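Local structure of uncharacterized NTF2-like protein (Mesorhizobium loti, 3FH1) at residues 65-68 / 69-73. The protein is of unknown function but has the SnoaL-like, NTF2-type fold, whose cone-shaped body commonly encloses a pocket for small molecules. Residues are numbered along the deposited sequence; the frame is centred on the assembly and turned at random. Where two conformers were deposited one is given.
Sequences ACVQ and LWSAI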
ATOM      1  N   ALA A  65      17.764  14.180   2.878  1.00 19.83           N
ATOM      2  CA  ALA A  65      17.566  13.283   1.719  1.00 19.19           C
ATOM      3  C   ALA A  65      16.082  13.212   1.337  1.00 20.03           C
ATOM      4  O   ALA A  65      15.746  13.160   0.153  1.00 21.16           O
ATOM      5  CB  ALA A  65      18.095  11.888   2.029  1.00 20.51           C
ATOM      6  N   CYS A  66      15.224  13.133   2.349  1.00 21.50           N
ATOM      7  CA  CYS A  66      13.782  12.990   2.098  1.00 20.83           C
ATOM      8  C   CYS A  66      13.234  14.281   1.503  1.00 21.60           C
ATOM      9  O   CYS A  66      12.515  14.236   0.521  1.00 21.97           O
ATOM     10  CB  CYS A  66      13.039  12.601   3.349  1.00 22.11           C
ATOM     11  SG  CYS A  66      13.501  10.950   3.920  1.00 22.03           S
ATOM     12  N   VAL A  67      13.588  15.430   2.076  1.00 19.63           N
ATOM     13  CA  VAL A  67      13.221  16.747   1.478  1.00 19.86           C
ATOM     14  C   VAL A  67      13.741  16.873   0.052  1.00 22.40           C
ATOM     15  O   VAL A  67      12.990  17.272  -0.859  1.00 21.98           O
ATOM     16  CB  VAL A  67      13.692  17.972   2.328  1.00 19.94           C
ATOM     17  CG1 VAL A  67      13.486  19.285   1.512  1.00 21.05           C
ATOM     18  CG2 VAL A  67      12.914  17.972   3.717  1.00 23.03           C
ATOM     19  N   GLN A  68      14.990  16.487  -0.187  1.00 21.77           N
ATOM     20  CA  GLN A  68      15.554  16.669  -1.522  1.00 23.55           C
ATOM     21  C   GLN A  68      14.763  15.840  -2.543  1.00 23.12           C
ATOM     22  O   GLN A  68      14.476  16.340  -3.641  1.00 22.37           O
ATOM     23  CB  GLN A  68      17.013  16.272  -1.558  1.00 25.40           C
ATOM     24  CG  GLN A  68      17.716  16.569  -2.868  1.00 29.59           C
ATOM     25  CD  GLN A  68      19.242  16.380  -2.724  1.00 37.77           C
ATOM     26  OE1 GLN A  68      19.865  16.858  -1.750  1.00 56.93           O
ATOM     27  NE2 GLN A  68      19.833  15.663  -3.673  1.00 51.74           N
ATOM     28  N   LEU A  69      14.450  14.591  -2.206  1.00 21.34           N
ATOM     29  CA  LEU A  69      13.783  13.701  -3.136  1.00 21.51           C
ATOM     30  C   LEU A  69      12.374  14.192  -3.422  1.00 22.25           C
ATOM     31  O   LEU A  69      11.985  14.368  -4.564  1.00 22.84           O
ATOM     32  CB  LEU A  69      13.741  12.271  -2.643  1.00 23.43           C
ATOM     33  CG  LEU A  69      12.971  11.228  -3.525  1.00 23.80           C
ATOM     34  CD1 LEU A  69      13.671  11.009  -4.798  1.00 29.66           C
ATOM     35  CD2 LEU A  69      12.756   9.920  -2.801  1.00 25.02           C
ATOM     36  N   TRP A  70      11.607  14.428  -2.376  1.00 21.24           N
ATOM     37  CA  TRP A  70      10.250  14.891  -2.578  1.00 20.87           C
ATOM     38  C   TRP A  70      10.166  16.266  -3.271  1.00 21.63           C
ATOM     39  O   TRP A  70       9.252  16.513  -4.059  1.00 21.82           O
ATOM     40  CB  TRP A  70       9.517  14.887  -1.269  1.00 21.36           C
ATOM     41  CG  TRP A  70       8.995  13.536  -0.902  1.00 20.18           C
ATOM     42  CD1 TRP A  70       8.450  12.601  -1.745  1.00 23.23           C
ATOM     43  CD2 TRP A  70       8.877  12.991   0.419  1.00 18.16           C
ATOM     44  NE1 TRP A  70       7.993  11.513  -1.013  1.00 25.61           N
ATOM     45  CE2 TRP A  70       8.203  11.768   0.309  1.00 20.85           C
ATOM     46  CE3 TRP A  70       9.227  13.457   1.699  1.00 23.67           C
ATOM     47  CZ2 TRP A  70       7.946  10.978   1.413  1.00 23.52           C
ATOM     48  CZ3 TRP A  70       8.981  12.677   2.769  1.00 25.94           C
ATOM     49  CH2 TRP A  70       8.339  11.432   2.627  1.00 25.29           C
ATOM     50  N   SER A  71      11.100  17.167  -2.972  0.50 20.18           N
ATOM     51  CA  SER A  71      11.147  18.494  -3.617  0.50 20.73           C
ATOM     52  C   SER A  71      11.350  18.382  -5.126  0.50 23.41           C
ATOM     53  O   SER A  71      10.748  19.108  -5.924  0.50 23.10           O
ATOM     54  CB  SER A  71      12.259  19.351  -2.997  0.50 20.84           C
ATOM     55  OG  SER A  71      11.998  19.601  -1.629  0.50 21.73           O
ATOM     56  N   ALA A  72      12.232  17.484  -5.516  1.00 21.76           N
ATOM     57  CA  ALA A  72      12.516  17.293  -6.924  1.00 23.04           C
ATOM     58  C   ALA A  72      11.259  16.731  -7.599  1.00 23.14           C
ATOM     59  O   ALA A  72      10.924  17.119  -8.719  1.00 26.96           O
ATOM     60  CB  ALA A  72      13.694  16.336  -7.110  1.00 25.53           C
ATOM     61  N   ILE A  73      10.642  15.751  -6.955  1.00 22.32           N
ATOM     62  CA  ILE A  73       9.426  15.101  -7.483  1.00 24.78           C
ATOM     63  C   ILE A  73       8.345  16.150  -7.677  1.00 25.79           C
ATOM     64  O   ILE A  73       7.719  16.195  -8.737  1.00 27.29           O
ATOM     65  CB  ILE A  73       8.934  13.923  -6.626  1.00 27.42           C
ATOM     66  CG1 ILE A  73       9.938  12.758  -6.757  1.00 24.32           C
ATOM     67  CG2 ILE A  73       7.488  13.476  -7.074  1.00 22.91           C
ATOM     68  CD1 ILE A  73       9.739  11.660  -5.722  1.00 25.04           C
TER
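Ser71 folds its hydroxyl back onto the preceding turn of the helix, where OG gives a hydrogen bond of 2.6 Å to Val67 O. That carbonyl is gripped twice, since Ser71 N also donates to Val67 O, at 2.8 Å, and the two donors come from opposite faces of the carbonyl plane, the hydroxyl standing 42° out of it. OG lies anti to the serine's own carbonyl carbon and beside its backbone N (chi1 -63°), which turns the hydroxyl back toward the Val67 carbonyl; OG also lies 3.5 Å from Val67 CG1. One residue earlier, Trp70 is set against Cys66 in the same i to i+4 spacing. Trp70 N donates to Cys66 O at 3.0 Å and nearly straight, 172° at the hydrogen, while the six-membered part of the indole swings back along the helix until CZ3 is 4.1 Å from Cys66 CB. The same carbonyl oxygen meets the ring obliquely, 3.6 Å from Trp70 CE3. All this lies on helix 63-75 of the NTF2-like fold, an alpha+beta cone in which helices pack against a curved sheet; Cys66, Leu69 and Trp70 all touch Ile48 on strand 46-49. Trp70 is buried, its indole meeting Phe26 and Phe30 in edge-to-face stacks and its NE1 hydrogen-bonded to an unidentified ligand, probably from the crystallisation liquor. Replacing Trp70 by an alanine would probably open a gap beside Cys66 CB and leave Phe26 and Phe30 without their aromatic partner, and the ligand without the indole N-H. The same i to i+4 pattern joins Leu69 N to Ala65 O and Ala72 N to Gln68 O, and Leu69 CB sits 3.6 Å from Ala65 O.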